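Sensor protein (Vibrio cholerae O1 biovar El Tor, PDB 3MXQ) is a sensory box histidine kinase, represented here by its N-terminal PAS sensor region, and in full length probably autophosphorylates a histidine using ATP. Local coordinates at the interface of chains A and B. Coordinates in Å, arbitrary orientation; residue numbers count along the deposited sequence, not the author numbering. Chains: chain A/B, Sensor protein.

Contact 1: the interface of chains A and B. Residues chain A 23, 27; chain B 23, 26-27, 30.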
loop_
_atom_site.group_PDB
_atom_site.type_symbol
_atom_site.label_atom_id
_atom_site.label_comp_id
_atom_site.label_asym_id
_atom_site.label_seq_id
_atom_site.Cartn_x
_atom_site.Cartn_y
_atom_site.Cartn_z
ATOM N N LEU A 23 3.368 -12.616 -4.289
ATOM C CA LEU A 23 4.117 -11.383 -4.344
ATOM C C LEU A 23 3.460 -10.413 -3.411
ATOM O O LEU A 23 4.096 -9.921 -2.468
ATOM C CB LEU A 23 4.105 -10.807 -5.758
ATOM C CG LEU A 23 4.616 -9.370 -5.949
ATOM C CD1 LEU A 23 6.030 -9.140 -5.322
ATOM C CD2 LEU A 23 4.599 -9.004 -7.422
ATOM N N LEU A 27 4.749 -8.671 0.026
ATOM C CA LEU A 27 4.912 -7.227 0.147
ATOM C C LEU A 27 4.233 -6.716 1.411
ATOM O O LEU A 27 4.859 -6.006 2.195
ATOM C CB LEU A 27 4.372 -6.483 -1.069
ATOM C CG LEU A 27 5.333 -6.201 -2.212
ATOM C CD1 LEU A 27 4.580 -5.684 -3.410
ATOM C CD2 LEU A 27 6.335 -5.181 -1.777
ATOM N N LEU B 23 9.907 -0.870 -1.292
ATOM C CA LEU B 23 8.760 -1.787 -1.221
ATOM C C LEU B 23 7.414 -1.079 -1.416
ATOM O O LEU B 23 6.545 -1.566 -2.163
ATOM C CB LEU B 23 8.761 -2.547 0.102
ATOM C CG LEU B 23 9.846 -3.611 0.293
ATOM C CD1 LEU B 23 9.617 -4.336 1.588
ATOM C CD2 LEU B 23 9.865 -4.617 -0.864
ATOM N N GLU B 26 6.830 -0.275 -4.872
ATOM C CA GLU B 26 6.484 -1.431 -5.699
ATOM C C GLU B 26 5.002 -1.789 -5.505
ATOM O O GLU B 26 4.246 -1.936 -6.478
ATOM C CB GLU B 26 7.406 -2.604 -5.397
ATOM C CG GLU B 26 7.272 -3.769 -6.373
ATOM C CD GLU B 26 8.152 -4.988 -6.010
ATOM O OE1 GLU B 26 8.038 -6.020 -6.727
ATOM O OE2 GLU B 26 8.957 -4.921 -5.037
ATOM N N LEU B 27 4.592 -1.877 -4.241
ATOM C CA LEU B 27 3.194 -2.067 -3.884
ATOM C C LEU B 27 2.302 -1.051 -4.575
ATOM O O LEU B 27 1.345 -1.444 -5.224
ATOM C CB LEU B 27 3.008 -1.982 -2.365
ATOM C CG LEU B 27 1.567 -2.118 -1.873
ATOM C CD1 LEU B 27 1.028 -3.470 -2.249
ATOM C CD2 LEU B 27 1.452 -1.916 -0.392
ATOM N N GLN B 30 2.084 -1.534 -8.332
ATOM C CA GLN B 30 1.340 -2.754 -8.660
ATOM C C GLN B 30 -0.160 -2.523 -8.661
ATOM O O GLN B 30 -0.855 -3.007 -9.550
ATOM C CB GLN B 30 1.645 -3.871 -7.657
ATOM C CG GLN B 30 2.992 -4.580 -7.831
ATOM C CD GLN B 30 2.897 -5.826 -8.692
ATOM O OE1 GLN B 30 1.894 -6.550 -8.654
ATOM N NE2 GLN B 30 3.937 -6.082 -9.483
#
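A:Leu27 lies against B:Leu23 and B:Leu27 where the N-terminal helices 13-31 of two PAS-domain sensor chains pack together, a leucine-rich helix-to-helix interface. The two methyls of A:Leu27 divide the surface of the partner helix between them. CD2 of A:Leu27 touches the methyl CD2 of B:Leu23 at 3.7 Å and also rests on that residue's backbone carbonyl, 3.6 Å from atom O; the two side chains cross obliquely. CD1 of A:Leu27 is turned to the next turn of the B helix and sits over its backbone, 3.9 Å from CA of B:Leu27. One turn earlier in chain A, A:Leu23 carries the contact toward the C-terminal end of the B helix. Its CG is anti to the backbone N (chi1 168°), and its tip meets the tip of B:Gln30: CD2 of A:Leu23 is 3.6 Å from the amide nitrogen NE2 of B:Gln30. B:Gln30 bends at chi2 (-93°), which brings its amide group to this methyl. At the rim the extended side chain of B:Glu26 runs past both leucines and, with no hydrogen bond or salt bridge joining the chains in this patch, meets them by van der Waals contact with their methyls. The carboxylate oxygen OE1 of B:Glu26 is 4.0 Å from CD1 of A:Leu23, while OE2 stands near CD2 of A:Leu27.

Contact 2: the interface of chains A and B. Residues chain A 24, 27-28, 31; chain B 20, 23-24, 27.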
loop_
_atom_site.group_PDB
_atom_site.type_symbol
_atom_site.label_atom_id
_atom_site.label_comp_id
_atom_site.label_asym_id
_atom_site.label_seq_id
_atom_site.Cartn_x
_atom_site.Cartn_y
_atom_site.Cartn_z
ATOM N N LEU A 24 2.181 -10.150 -3.675
ATOM C CA LEU A 24 1.409 -9.189 -2.906
ATOM C C LEU A 24 1.497 -9.535 -1.436
ATOM O O LEU A 24 1.802 -8.689 -0.604
ATOM C CB LEU A 24 -0.051 -9.210 -3.345
ATOM C CG LEU A 24 -0.942 -8.172 -2.667
ATOM C CD1 LEU A 24 -0.315 -6.782 -2.788
ATOM C CD2 LEU A 24 -2.352 -8.194 -3.236
ATOM N N LEU A 27 4.749 -8.671 0.026
ATOM C CA LEU A 27 4.912 -7.227 0.147
ATOM C C LEU A 27 4.233 -6.716 1.411
ATOM O O LEU A 27 4.859 -6.006 2.195
ATOM C CB LEU A 27 4.372 -6.483 -1.069
ATOM C CG LEU A 27 5.333 -6.201 -2.212
ATOM C CD1 LEU A 27 4.580 -5.684 -3.410
ATOM C CD2 LEU A 27 6.335 -5.181 -1.777
ATOM N N LEU A 28 2.968 -7.082 1.614
ATOM C CA LEU A 28 2.239 -6.632 2.796
ATOM C C LEU A 28 2.871 -7.146 4.098
ATOM O O LEU A 28 2.861 -6.441 5.110
ATOM C CB LEU A 28 0.773 -7.044 2.735
ATOM C CG LEU A 28 -0.054 -6.730 1.485
ATOM C CD1 LEU A 28 -1.417 -7.467 1.524
ATOM C CD2 LEU A 28 -0.236 -5.217 1.307
ATOM N N LEU A 31 5.791 -4.683 4.682
ATOM C CA LEU A 31 5.413 -3.289 4.948
ATOM C C LEU A 31 4.571 -3.079 6.199
ATOM O O LEU A 31 4.381 -1.950 6.615
ATOM C CB LEU A 31 4.670 -2.678 3.759
ATOM C CG LEU A 31 5.528 -2.372 2.542
ATOM C CD1 LEU A 31 4.648 -2.258 1.347
ATOM C CD2 LEU A 31 6.307 -1.108 2.762
ATOM N N SER B 20 12.043 -0.033 2.853
ATOM C CA SER B 20 10.643 0.349 3.001
ATOM C C SER B 20 10.169 1.178 1.835
ATOM O O SER B 20 9.197 0.807 1.181
ATOM C CB SER B 20 10.411 1.127 4.283
ATOM O OG SER B 20 10.525 0.260 5.394
ATOM N N LEU B 23 9.907 -0.870 -1.292
ATOM C CA LEU B 23 8.760 -1.787 -1.221
ATOM C C LEU B 23 7.414 -1.079 -1.416
ATOM O O LEU B 23 6.545 -1.566 -2.163
ATOM C CB LEU B 23 8.761 -2.547 0.102
ATOM C CG LEU B 23 9.846 -3.611 0.293
ATOM C CD1 LEU B 23 9.617 -4.336 1.588
ATOM C CD2 LEU B 23 9.865 -4.617 -0.864
ATOM N N LEU B 24 7.247 0.069 -0.753
ATOM C CA LEU B 24 6.017 0.846 -0.880
ATOM C C LEU B 24 5.836 1.301 -2.312
ATOM O O LEU B 24 4.728 1.330 -2.838
ATOM C CB LEU B 24 6.026 2.062 0.039
ATOM C CG LEU B 24 4.729 2.881 -0.041
ATOM C CD1 LEU B 24 3.502 2.033 0.297
ATOM C CD2 LEU B 24 4.783 4.137 0.817
ATOM N N LEU B 27 4.592 -1.877 -4.241
ATOM C CA LEU B 27 3.194 -2.067 -3.884
ATOM C C LEU B 27 2.302 -1.051 -4.575
ATOM O O LEU B 27 1.345 -1.444 -5.224
ATOM C CB LEU B 27 3.008 -1.982 -2.365
ATOM C CG LEU B 27 1.567 -2.118 -1.873
ATOM C CD1 LEU B 27 1.028 -3.470 -2.249
ATOM C CD2 LEU B 27 1.452 -1.916 -0.392
#
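A:Leu31 and B:Leu27 meet through methyls where helices 13-31 of two PAS-domain sensor chains cross steeply, running in roughly opposite directions, in a patch made almost wholly of leucines. CD1 of A:Leu31 touches CD2 of B:Leu27 at 3.7 Å. The other methyl of B:Leu27 points away toward A:Leu24, with 3.6 Å between the CD1 atoms of B:Leu27 and A:Leu24. A:Leu28 lies between them, its side chain at about a right angle to that of B:Leu27, and its CD2 faces both methyls, 4.1 Å from CD2 of B:Leu27. B:Leu27 is therefore inserted among leucines on successive turns of the A helix, with A:Leu27 bordering it on the backbone side. Its CG is anti to the backbone N (chi1 178°), which extends the isobutyl group across to chain A and spreads its methyls between A:Leu24 and A:Leu31.

A:Leu31, the last residue of its helix, buries 68 Å² here. Its second methyl lies on the B helix itself: CD2 of A:Leu31 is 3.9 Å from CB of B:Leu23, 3.8 Å from the carbonyl O of B:Ser20 and equally close to the backbone N of B:Leu24. The methyl thus covers a stretch of helix backbone, and the side chain of B:Leu24 adds little beyond CB. A chi1 of -72° places CG of A:Leu31 anti to its own carbonyl carbon, and from there the two methyls fork, one toward B:Leu27 and the other toward B:Ser20. B:Ser20 joins the contact through its backbone carbonyl and marks its margin toward the N-terminal end of the B helix.

Contacts 1 and 2 are adjoining parts of one surface, their C-alpha centres about 4 Å apart, and they share A:Leu27, B:Leu23 and B:Leu27. Both belong to the pairing of helix 13-31 with its counterpart. Contact 1 adds a polar rim through B:Glu26 and B:Gln30, whereas contact 2 continues the apolar strip to the C-terminal end of the A helix. The whole interface departs from exact two-fold symmetry, and equivalent leucines, such as A:Leu27 and B:Leu27, make different contacts. Such pairing could support dimerisation of the kinase, but the deposited assembly holds four copies and the structure alone does not show that this arrangement is biological.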